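Local coordinates for siderophore-interacting protein (Aeromonas hydrophila, PDB 6K2L) that binds flavin-adenine dinucleotide and probably reduces ferric iron in siderophores so that the metal is released, at residues A[24-38]-A[88-101]. The protein carries 1 engineered substitution. Sequence-based numbering, arbitrary orientation.
Sequences HLRRICLTSPELADY and FRREALELDIDFAL. With FAD (flavin-adenine dinucleotide), chain C.
Ile28 and Ile97 form one of the hydrogen-bonded pairs between strands 25-31 and 94-100, antiparallel neighbours in the six-stranded beta barrel of the FAD-binding domain. The tightly packed side carries Ile28, Leu30, Leu95, Ile97 and Phe99. Here CD1 of Leu30 meets CD1 of Ile97 at 3.6 Å, and CD1 of Ile28 lies obliquely against CD1 and CE1 of the Phe99 ring, with Phe111 of helix 107-114 and Phe83 of strand 79-89 adding to the apolar layer. Beyond the strand, the turn 35-38 folds back: CD1 of Leu35 reaches CB of Leu95, and the Tyr38 ring turns an edge toward the face of Phe88 (tilted edge-to-face, centroids 5.6 Å apart, planes at 57°). The rim of the Phe88 ring, at CE2, points onto the face of the Arg90 guanidinium, and Arg90 NH1 donates to Ala36 O at 2.8 Å. At this more open, solvent-facing end CD2 of Leu93 lies against CB of Ala36 (3.7 Å) and close to Ser32 O. The opposite face of the strands, with Arg27, Cys29, Asp96 and Asp98, is polar. Arg89 bridges Glu94 and Asp96 there, while SG of Cys29 rests beside the Glu94 carboxylate. Leu93 and Glu94, both facing Arg89, make a G1 beta bulge, and Thr31 OG1 donates to Leu93 O. CD1 of Leu101 sits over the centre of the Arg26 guanidinium, whose NE forms a salt bridge with Asp20. Strand 94-100 presents its backbone to the flavin: Asp98 O accepts from FAD N3, and Ala100 N donates to FAD O2 at 2.9 Å. Arg27 runs out with CG anti to the backbone N (chi1 171°), and a bend at chi3 sets its guanidinium alongside the Asp98 carboxylate, nearly coplanar (17°): Arg27 NE meets the syn lone pair of Asp98 OD1 at 2.8 Å, and Arg27 NH2 reaches Asp98 OD2 at 2.9 Å.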
# COMPACT_ATOMS: atom_id res chain seq x y z
N HIS A 24 -6.12 -17.56 15.83
CA HIS A 24 -6.85 -18.04 14.66
C HIS A 24 -6.62 -17.18 13.42
O HIS A 24 -7.48 -17.09 12.55
CB HIS A 24 -8.34 -18.14 14.96
CG HIS A 24 -8.67 -19.15 16.00
ND1 HIS A 24 -8.50 -18.90 17.34
CD2 HIS A 24 -9.12 -20.42 15.89
CE1 HIS A 24 -8.86 -19.97 18.03
NE2 HIS A 24 -9.24 -20.91 17.17
N LEU A 25 -5.46 -16.54 13.33
CA LEU A 25 -5.10 -15.77 12.15
C LEU A 25 -3.62 -16.01 11.89
O LEU A 25 -2.77 -15.59 12.68
CB LEU A 25 -5.42 -14.29 12.32
CG LEU A 25 -5.44 -13.56 10.96
CD1 LEU A 25 -6.61 -14.03 10.09
CD2 LEU A 25 -5.40 -12.03 11.10
N ARG A 26 -3.31 -16.70 10.81
CA ARG A 26 -1.96 -17.18 10.56
C ARG A 26 -1.40 -16.50 9.32
O ARG A 26 -1.95 -16.66 8.22
CB ARG A 26 -1.96 -18.71 10.40
CG ARG A 26 -0.59 -19.29 10.18
CD ARG A 26 -0.61 -20.80 10.27
NE ARG A 26 -0.51 -21.20 11.68
CZ ARG A 26 -0.99 -22.33 12.17
NH1 ARG A 26 -1.59 -23.21 11.38
NH2 ARG A 26 -0.86 -22.59 13.47
N ARG A 27 -0.34 -15.72 9.49
CA ARG A 27 0.29 -14.97 8.41
C ARG A 27 1.37 -15.83 7.78
O ARG A 27 2.41 -16.10 8.41
CB ARG A 27 0.89 -13.66 8.92
CG ARG A 27 1.76 -12.91 7.89
CD ARG A 27 1.82 -11.40 8.17
NE ARG A 27 0.50 -10.91 8.57
CZ ARG A 27 0.27 -9.96 9.47
NH1 ARG A 27 1.29 -9.34 10.08
NH2 ARG A 27 -0.99 -9.62 9.76
N ILE A 28 1.13 -16.27 6.55
CA ILE A 28 2.07 -17.10 5.81
C ILE A 28 2.77 -16.20 4.80
O ILE A 28 2.12 -15.50 4.02
CB ILE A 28 1.36 -18.27 5.13
CG1 ILE A 28 0.80 -19.22 6.20
CG2 ILE A 28 2.31 -18.94 4.20
CD1 ILE A 28 -0.15 -20.29 5.64
N CYS A 29 4.09 -16.19 4.84
CA CYS A 29 4.88 -15.32 3.98
C CYS A 29 5.50 -16.17 2.89
O CYS A 29 6.22 -17.13 3.17
CB CYS A 29 5.97 -14.61 4.78
SG CYS A 29 7.16 -13.84 3.69
N LEU A 30 5.21 -15.82 1.65
CA LEU A 30 5.58 -16.62 0.50
C LEU A 30 6.59 -15.84 -0.32
O LEU A 30 6.57 -14.61 -0.36
CB LEU A 30 4.35 -16.94 -0.33
CG LEU A 30 3.33 -17.78 0.45
CD1 LEU A 30 1.95 -17.32 0.09
CD2 LEU A 30 3.51 -19.21 0.07
N THR A 31 7.50 -16.57 -0.94
CA THR A 31 8.57 -15.94 -1.69
C THR A 31 8.85 -16.74 -2.94
O THR A 31 8.62 -17.95 -2.99
CB THR A 31 9.84 -15.80 -0.85
OG1 THR A 31 10.86 -15.19 -1.65
CG2 THR A 31 10.33 -17.16 -0.32
N SER A 32 9.36 -16.04 -3.95
CA SER A 32 9.81 -16.56 -5.24
C SER A 32 10.51 -15.46 -6.01
O SER A 32 10.11 -14.28 -5.92
CB SER A 32 8.66 -17.10 -6.09
OG SER A 32 9.12 -18.01 -7.08
N PRO A 33 11.56 -15.78 -6.76
CA PRO A 33 12.11 -14.80 -7.71
C PRO A 33 11.12 -14.40 -8.79
O PRO A 33 11.28 -13.33 -9.39
CB PRO A 33 13.33 -15.54 -8.29
CG PRO A 33 13.73 -16.49 -7.17
CD PRO A 33 12.42 -16.97 -6.63
N GLU A 34 10.09 -15.20 -9.03
CA GLU A 34 8.99 -14.83 -9.91
C GLU A 34 8.13 -13.69 -9.36
O GLU A 34 7.19 -13.26 -10.05
CB GLU A 34 8.12 -16.06 -10.14
CG GLU A 34 8.41 -16.82 -11.40
CD GLU A 34 7.47 -17.98 -11.57
OE1 GLU A 34 7.51 -18.91 -10.71
OE2 GLU A 34 6.66 -17.95 -12.53
N LEU A 35 8.38 -13.21 -8.14
CA LEU A 35 7.62 -12.09 -7.60
C LEU A 35 8.16 -10.73 -8.04
O LEU A 35 7.51 -9.71 -7.79
CB LEU A 35 7.58 -12.15 -6.07
CG LEU A 35 6.71 -13.29 -5.54
CD1 LEU A 35 6.64 -13.26 -4.03
CD2 LEU A 35 5.32 -13.22 -6.18
N ALA A 36 9.31 -10.71 -8.73
CA ALA A 36 9.97 -9.46 -9.07
C ALA A 36 9.14 -8.59 -10.02
O ALA A 36 9.12 -7.36 -9.89
CB ALA A 36 11.34 -9.76 -9.68
N ASP A 37 8.43 -9.20 -10.96
CA ASP A 37 7.56 -8.43 -11.85
C ASP A 37 6.08 -8.51 -11.46
O ASP A 37 5.21 -8.13 -12.26
CB ASP A 37 7.74 -8.91 -13.29
CG ASP A 37 7.60 -10.39 -13.42
OD1 ASP A 37 7.50 -11.03 -12.36
OD2 ASP A 37 7.59 -10.92 -14.55
N TYR A 38 5.78 -9.01 -10.27
CA TYR A 38 4.40 -9.13 -9.84
C TYR A 38 3.79 -7.74 -9.70
O TYR A 38 4.41 -6.86 -9.10
CB TYR A 38 4.32 -9.89 -8.51
CG TYR A 38 2.94 -10.39 -8.17
CD1 TYR A 38 2.46 -11.58 -8.70
CD2 TYR A 38 2.11 -9.69 -7.30
CE1 TYR A 38 1.19 -12.03 -8.39
CE2 TYR A 38 0.86 -10.13 -6.98
CZ TYR A 38 0.40 -11.30 -7.52
OH TYR A 38 -0.87 -11.75 -7.23
N PHE A 88 2.73 -6.95 0.35
CA PHE A 88 3.63 -7.39 -0.71
C PHE A 88 4.87 -6.51 -0.70
O PHE A 88 4.75 -5.29 -0.80
CB PHE A 88 2.95 -7.35 -2.09
CG PHE A 88 3.90 -7.62 -3.23
CD1 PHE A 88 4.54 -8.84 -3.35
CD2 PHE A 88 4.16 -6.63 -4.17
CE1 PHE A 88 5.45 -9.07 -4.40
CE2 PHE A 88 5.05 -6.84 -5.24
CZ PHE A 88 5.71 -8.06 -5.35
N ARG A 89 6.05 -7.12 -0.57
CA ARG A 89 7.34 -6.43 -0.53
C ARG A 89 8.16 -6.88 -1.74
O ARG A 89 8.79 -7.95 -1.73
CB ARG A 89 8.07 -6.72 0.79
CG ARG A 89 7.34 -6.15 2.00
CD ARG A 89 7.97 -6.57 3.33
NE ARG A 89 7.91 -8.01 3.57
CZ ARG A 89 6.89 -8.63 4.17
NH1 ARG A 89 5.82 -7.94 4.57
NH2 ARG A 89 6.93 -9.95 4.37
N ARG A 90 8.12 -6.06 -2.80
CA ARG A 90 8.77 -6.42 -4.06
C ARG A 90 10.27 -6.66 -3.87
O ARG A 90 10.80 -7.69 -4.32
CB ARG A 90 8.55 -5.32 -5.08
CG ARG A 90 8.83 -5.74 -6.49
CD ARG A 90 8.67 -4.57 -7.41
NE ARG A 90 7.27 -4.24 -7.62
CZ ARG A 90 6.42 -5.01 -8.28
NH1 ARG A 90 6.83 -6.16 -8.78
NH2 ARG A 90 5.16 -4.64 -8.43
N GLU A 91 10.96 -5.72 -3.21
CA GLU A 91 12.40 -5.84 -3.03
C GLU A 91 12.77 -7.14 -2.32
O GLU A 91 13.71 -7.84 -2.73
CB GLU A 91 12.92 -4.63 -2.25
CG GLU A 91 14.45 -4.49 -2.18
CD GLU A 91 14.91 -3.04 -1.98
OE1 GLU A 91 14.57 -2.18 -2.82
OE2 GLU A 91 15.63 -2.76 -0.98
N ALA A 92 12.03 -7.50 -1.27
CA ALA A 92 12.31 -8.72 -0.54
C ALA A 92 11.81 -9.96 -1.25
O ALA A 92 12.11 -11.08 -0.80
CB ALA A 92 11.68 -8.64 0.85
N LEU A 93 11.07 -9.79 -2.35
CA LEU A 93 10.41 -10.88 -3.05
C LEU A 93 9.48 -11.67 -2.11
O LEU A 93 9.47 -12.90 -2.10
CB LEU A 93 11.44 -11.80 -3.72
CG LEU A 93 12.26 -11.18 -4.87
CD1 LEU A 93 13.52 -11.97 -5.10
CD2 LEU A 93 11.46 -11.06 -6.18
N GLU A 94 8.68 -10.94 -1.33
CA GLU A 94 7.83 -11.58 -0.33
C GLU A 94 6.38 -11.14 -0.53
O GLU A 94 6.12 -9.99 -0.90
CB GLU A 94 8.27 -11.23 1.10
CG GLU A 94 9.48 -12.02 1.59
CD GLU A 94 10.11 -11.42 2.85
OE1 GLU A 94 9.33 -10.99 3.74
OE2 GLU A 94 11.36 -11.39 2.97
N LEU A 95 5.46 -12.06 -0.25
CA LEU A 95 4.03 -11.84 -0.36
C LEU A 95 3.34 -12.51 0.83
O LEU A 95 3.53 -13.70 1.04
CB LEU A 95 3.49 -12.40 -1.69
CG LEU A 95 2.04 -11.99 -1.96
CD1 LEU A 95 1.88 -11.51 -3.36
CD2 LEU A 95 1.09 -13.15 -1.65
N ASP A 96 2.54 -11.76 1.59
CA ASP A 96 1.89 -12.24 2.81
C ASP A 96 0.42 -12.56 2.58
O ASP A 96 -0.34 -11.71 2.12
CB ASP A 96 1.95 -11.18 3.92
CG ASP A 96 3.31 -11.08 4.54
OD1 ASP A 96 4.11 -12.02 4.34
OD2 ASP A 96 3.58 -10.06 5.23
N ILE A 97 0.00 -13.76 2.95
CA ILE A 97 -1.42 -14.09 2.98
C ILE A 97 -1.79 -14.50 4.39
O ILE A 97 -1.11 -15.36 4.98
CB ILE A 97 -1.76 -15.21 2.00
CG1 ILE A 97 -1.30 -14.83 0.60
CG2 ILE A 97 -3.25 -15.45 2.01
CD1 ILE A 97 -1.38 -16.02 -0.40
N ASP A 98 -2.88 -13.93 4.93
CA ASP A 98 -3.36 -14.25 6.28
C ASP A 98 -4.57 -15.19 6.25
O ASP A 98 -5.64 -14.83 5.72
CB ASP A 98 -3.76 -12.98 7.04
CG ASP A 98 -2.58 -12.10 7.41
OD1 ASP A 98 -1.39 -12.46 7.17
OD2 ASP A 98 -2.85 -11.01 7.98
N PHE A 99 -4.43 -16.36 6.87
CA PHE A 99 -5.44 -17.42 6.87
C PHE A 99 -6.26 -17.40 8.17
O PHE A 99 -5.68 -17.48 9.26
CB PHE A 99 -4.76 -18.79 6.71
CG PHE A 99 -4.33 -19.08 5.31
CD1 PHE A 99 -3.20 -18.47 4.76
CD2 PHE A 99 -5.07 -19.94 4.50
CE1 PHE A 99 -2.82 -18.71 3.45
CE2 PHE A 99 -4.68 -20.19 3.19
CZ PHE A 99 -3.56 -19.58 2.67
N ALA A 100 -7.59 -17.29 8.05
CA ALA A 100 -8.48 -17.44 9.21
C ALA A 100 -8.59 -18.92 9.55
O ALA A 100 -9.32 -19.66 8.89
CB ALA A 100 -9.85 -16.83 8.94
N LEU A 101 -7.86 -19.36 10.58
CA LEU A 101 -7.84 -20.77 10.99
C LEU A 101 -9.21 -21.24 11.45
O LEU A 101 -9.96 -20.50 12.11
CB LEU A 101 -6.80 -20.97 12.12
CG LEU A 101 -5.30 -20.79 11.81
CD1 LEU A 101 -4.42 -21.23 12.97
CD2 LEU A 101 -4.87 -21.49 10.50
PA FAD C . -13.94 -24.63 2.41
O1A FAD C . -13.44 -25.90 1.79
O2A FAD C . -14.40 -23.54 1.43
O5B FAD C . -15.22 -24.82 3.39
C5B FAD C . -15.26 -25.86 4.39
C4B FAD C . -16.24 -25.54 5.50
O4B FAD C . -15.65 -24.61 6.43
C3B FAD C . -17.58 -24.93 5.11
O3B FAD C . -18.61 -25.40 5.97
C2B FAD C . -17.33 -23.42 5.28
O2B FAD C . -18.49 -22.65 5.57
C1B FAD C . -16.39 -23.40 6.48
N9A FAD C . -15.44 -22.32 6.44
C8A FAD C . -14.76 -21.87 5.34
N7A FAD C . -13.92 -20.89 5.60
C5A FAD C . -14.05 -20.70 6.97
C6A FAD C . -13.43 -19.81 7.86
N6A FAD C . -12.50 -18.93 7.50
N1A FAD C . -13.80 -19.87 9.17
C2A FAD C . -14.73 -20.76 9.53
N3A FAD C . -15.38 -21.66 8.77
C4A FAD C . -14.99 -21.58 7.50
N1 FAD C . -10.34 -16.07 3.84
C2 FAD C . -9.21 -15.95 4.60
O2 FAD C . -8.97 -16.73 5.53
N3 FAD C . -8.31 -14.93 4.34
C4 FAD C . -8.43 -13.98 3.36
O4 FAD C . -7.55 -13.12 3.23
C4X FAD C . -9.62 -14.12 2.55
N5 FAD C . -9.81 -13.25 1.57
C5X FAD C . -10.95 -13.38 0.81
C6 FAD C . -11.18 -12.46 -0.21
C7 FAD C . -12.33 -12.53 -1.00
C7M FAD C . -12.52 -11.52 -2.10
C8 FAD C . -13.25 -13.57 -0.78
C8M FAD C . -14.48 -13.71 -1.64
C9 FAD C . -13.01 -14.50 0.22
C9A FAD C . -11.88 -14.41 1.02
N10 FAD C . -11.65 -15.32 2.07
C10 FAD C . -10.52 -15.19 2.87
C1' FAD C . -12.61 -16.39 2.36
C2' FAD C . -12.12 -17.80 2.00
O2' FAD C . -12.09 -17.99 0.58
C3' FAD C . -13.07 -18.82 2.64
O3' FAD C . -12.83 -18.83 4.04
C4' FAD C . -12.94 -20.24 2.09
O4' FAD C . -14.18 -20.92 2.30
C5' FAD C . -11.79 -20.97 2.74
O5' FAD C . -11.60 -22.24 2.07
P FAD C . -11.35 -23.57 2.88
O1P FAD C . -10.82 -24.58 1.86
O2P FAD C . -10.49 -23.35 4.05
O3P FAD C . -12.82 -24.00 3.34